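Local coordinates for uncharacterized protein DUF1185 (Bordetella bronchiseptica RB50, PDB 3BYQ) that is of unknown function but, as a member of the DUF1185 family with a variant of the Bacillus chorismate mutase fold, may play a part in amino-acid metabolism, at residues I5-R10 with G61-T66. Numbering follows the deposited sequence.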
ATOM      1  N   ILE B   5       7.485  28.093  10.664  1.00 19.39           N
ATOM      2  CA  ILE B   5       7.630  26.697  11.116  1.00 19.83           C
ATOM      3  C   ILE B   5       6.674  26.387  12.231  1.00 20.68           C
ATOM      4  O   ILE B   5       6.827  26.862  13.343  1.00 22.66           O
ATOM      5  CB  ILE B   5       9.057  26.394  11.561  1.00 20.68           C
ATOM      6  CG1 ILE B   5      10.047  26.718  10.432  1.00 24.18           C
ATOM      7  CG2 ILE B   5       9.172  24.907  12.008  1.00 21.25           C
ATOM      8  CD1 ILE B   5      11.503  26.452  10.823  1.00 28.55           C
ATOM      9  N   GLU B   6       5.672  25.581  11.912  1.00 19.69           N
ATOM     10  CA  GLU B   6       4.669  25.159  12.901  1.00 17.34           C
ATOM     11  C   GLU B   6       4.595  23.642  12.900  1.00 18.33           C
ATOM     12  O   GLU B   6       4.101  23.058  11.965  1.00 16.94           O
ATOM     13  CB  GLU B   6       3.312  25.745  12.557  1.00 19.92           C
ATOM     14  CG  GLU B   6       3.315  27.251  12.562  1.00 22.44           C
ATOM     15  CD  GLU B   6       2.021  27.845  12.051  1.00 29.03           C
ATOM     16  OE1 GLU B   6       1.061  27.100  11.740  1.00 26.06           O
ATOM     17  OE2 GLU B   6       1.973  29.078  11.950  1.00 34.37           O
ATOM     18  N   ILE B   7       5.060  23.031  13.984  1.00 18.10           N
ATOM     19  CA  ILE B   7       5.127  21.550  14.096  1.00 16.29           C
ATOM     20  C   ILE B   7       3.841  20.939  14.681  1.00 14.82           C
ATOM     21  O   ILE B   7       3.407  21.292  15.787  1.00 17.36           O
ATOM     22  CB  ILE B   7       6.331  21.127  14.983  1.00 17.08           C
ATOM     23  CG1 ILE B   7       7.642  21.733  14.479  1.00 21.40           C
ATOM     24  CG2 ILE B   7       6.455  19.572  15.073  1.00 19.21           C
ATOM     25  CD1 ILE B   7       8.804  21.534  15.429  1.00 19.85           C
ATOM     26  N   ARG B   8       3.263  19.991  13.950  1.00 15.77           N
ATOM     27  CA  ARG B   8       2.085  19.275  14.394  1.00 16.88           C
ATOM     28  C   ARG B   8       2.488  18.068  15.240  1.00 14.72           C
ATOM     29  O   ARG B   8       1.961  17.811  16.307  1.00 16.30           O
ATOM     30  CB  ARG B   8       1.240  18.825  13.195  1.00 15.32           C
ATOM     31  CG  ARG B   8       0.020  18.066  13.659  1.00 15.57           C
ATOM     32  CD  ARG B   8      -1.036  17.860  12.600  1.00 14.21           C
ATOM     33  NE  ARG B   8      -0.617  17.077  11.454  1.00 17.01           N
ATOM     34  CZ  ARG B   8      -0.756  15.765  11.330  1.00 18.89           C
ATOM     35  NH1 ARG B   8      -1.225  15.049  12.312  1.00 18.01           N
ATOM     36  NH2 ARG B   8      -0.358  15.168  10.215  1.00 17.97           N
ATOM     37  N   LYS B   9       3.421  17.309  14.687  1.00 15.55           N
ATOM     38  CA  LYS B   9       3.916  16.096  15.346  1.00 17.15           C
ATOM     39  C   LYS B   9       5.289  15.737  14.897  1.00 16.99           C
ATOM     40  O   LYS B   9       5.772  16.224  13.884  1.00 16.60           O
ATOM     41  CB  LYS B   9       2.945  14.922  15.141  1.00 22.17           C
ATOM     42  CG  LYS B   9       2.824  14.461  13.751  1.00 23.30           C
ATOM     43  CD  LYS B   9       1.656  13.489  13.593  1.00 29.26           C
ATOM     44  CE  LYS B   9       1.858  12.176  14.277  1.00 26.66           C
ATOM     45  NZ  LYS B   9       0.563  11.357  14.158  1.00 26.86           N
ATOM     46  N   ARG B  10       5.907  14.883  15.689  1.00 18.29           N
ATOM     47  CA  ARG B  10       7.266  14.414  15.451  1.00 16.66           C
ATOM     48  C   ARG B  10       7.330  12.930  15.748  1.00 17.67           C
ATOM     49  O   ARG B  10       6.531  12.404  16.522  1.00 17.86           O
ATOM     50  CB  ARG B  10       8.227  15.141  16.393  1.00 18.65           C
ATOM     51  CG  ARG B  10       8.494  16.596  16.067  1.00 21.20           C
ATOM     52  CD  ARG B  10       9.259  17.270  17.161  1.00 20.43           C
ATOM     53  NE  ARG B  10      10.627  16.764  17.277  1.00 19.12           N
ATOM     54  CZ  ARG B  10      11.503  17.125  18.197  1.00 20.97           C
ATOM     55  NH1 ARG B  10      11.219  18.087  19.047  1.00 26.15           N
ATOM     56  NH2 ARG B  10      12.698  16.545  18.220  1.00 22.70           N
ATOM     57  N   GLY B  61      16.384  21.681  11.291  1.00 18.76           N
ATOM     58  CA  GLY B  61      17.501  20.754  11.047  1.00 18.72           C
ATOM     59  C   GLY B  61      18.288  20.549  12.334  1.00 21.57           C
ATOM     60  O   GLY B  61      18.604  19.419  12.747  1.00 18.23           O
ATOM     61  N   THR B  62      18.606  21.656  12.997  1.00 20.92           N
ATOM     62  CA  THR B  62      19.391  21.590  14.249  1.00 19.11           C
ATOM     63  C   THR B  62      18.648  20.824  15.338  1.00 19.58           C
ATOM     64  O   THR B  62      19.209  19.988  16.019  1.00 21.04           O
ATOM     65  CB  THR B  62      19.787  22.997  14.726  1.00 21.62           C
ATOM     66  OG1 THR B  62      20.546  23.617  13.680  1.00 19.78           O
ATOM     67  CG2 THR B  62      20.603  22.937  16.024  1.00 20.65           C
ATOM     68  N   LEU B  63      17.368  21.089  15.448  1.00 19.28           N
ATOM     69  CA  LEU B  63      16.549  20.427  16.447  1.00 18.89           C
ATOM     70  C   LEU B  63      16.586  18.896  16.285  1.00 18.72           C
ATOM     71  O   LEU B  63      16.798  18.120  17.244  1.00 19.51           O
ATOM     72  CB  LEU B  63      15.095  20.920  16.315  1.00 19.68           C
ATOM     73  CG  LEU B  63      14.112  20.336  17.339  1.00 21.68           C
ATOM     74  CD1 LEU B  63      14.365  20.874  18.777  1.00 24.22           C
ATOM     75  CD2 LEU B  63      12.678  20.564  16.853  1.00 21.91           C
ATOM     76  N   LEU B  64      16.342  18.460  15.064  1.00 19.42           N
ATOM     77  CA  LEU B  64      16.250  17.012  14.755  1.00 18.71           C
ATOM     78  C   LEU B  64      17.606  16.342  14.856  1.00 16.94           C
ATOM     79  O   LEU B  64      17.728  15.223  15.364  1.00 19.04           O
ATOM     80  CB  LEU B  64      15.639  16.778  13.366  1.00 19.05           C
ATOM     81  CG  LEU B  64      14.236  17.387  13.154  1.00 22.37           C
ATOM     82  CD1 LEU B  64      13.659  16.988  11.772  1.00 20.17           C
ATOM     83  CD2 LEU B  64      13.264  17.059  14.223  1.00 20.71           C
ATOM     84  N   ALA B  65      18.630  17.037  14.383  1.00 19.24           N
ATOM     85  CA  ALA B  65      19.984  16.465  14.406  1.00 18.27           C
ATOM     86  C   ALA B  65      20.426  16.304  15.848  1.00 17.74           C
ATOM     87  O   ALA B  65      21.025  15.321  16.210  1.00 17.78           O
ATOM     88  CB  ALA B  65      21.000  17.342  13.592  1.00 18.81           C
ATOM     89  N   THR B  66      20.130  17.299  16.660  1.00 17.84           N
ATOM     90  CA  THR B  66      20.487  17.251  18.103  1.00 19.33           C
ATOM     91  C   THR B  66      19.806  16.086  18.797  1.00 20.47           C
ATOM     92  O   THR B  66      20.410  15.368  19.593  1.00 19.71           O
ATOM     93  CB  THR B  66      20.174  18.586  18.811  1.00 21.03           C
ATOM     94  OG1 THR B  66      20.922  19.626  18.150  1.00 23.13           O
ATOM     95  CG2 THR B  66      20.560  18.545  20.259  1.00 22.48           C
TER
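With CG of Arg10 set opposite its carbonyl carbon (chi1 -73°) and the chain bent at chi3, the guanidinium leaves the strand and comes against Leu63 of the helix. The CB of Leu63 already points at the strand, and with CG anti to the backbone N (chi1 -178°) the branch carries CD2 over one face of the guanidinium, offset toward the rim on the NH1 side; CD2 and Arg10 NH1 are 3.6 Å apart. Leu64 reaches the same arginine differently: its CB does not point straight at the strand, but the end of the side chain comes closer, bringing CD2 to 4.0 Å from Arg10 NE, at an oblique angle to the guanidinium plane. Leucine methyls thus pack against the flat group while its polar end is used elsewhere: NH2 forms a salt bridge with Glu67, just beyond this part of the helix, which should help fix the rotation of the guanidinium. Three residues earlier, Ile7 adds a purely apolar touch, its CD1 lying 4.2 Å from Leu63 CD2, so that this one methyl serves both strand residues. Ile7 and Arg10 can both face the helix despite that odd spacing because a classic beta bulge intervenes: Arg8, with a helix-like backbone, and Lys9 both bond to Val37 of strand 29-39. Contact between the segments is modest, 149 Å² in all; the axes of strand 7-10 and helix 61-66 are 12.7 Å apart at closest approach and 18° from parallel, so long side chains span the gap. Lys9 and Arg10 also pair, antiparallel, with a strand of a second subunit, continuing the sheet across the interface, and Tyr18 of that subunit packs on Ile7 and Arg10. The arrangement is that of a helix, 51-72, laid over a mixed beta sheet near its strand 7-17, within the protein's variant of the Bacillus chorismate mutase fold.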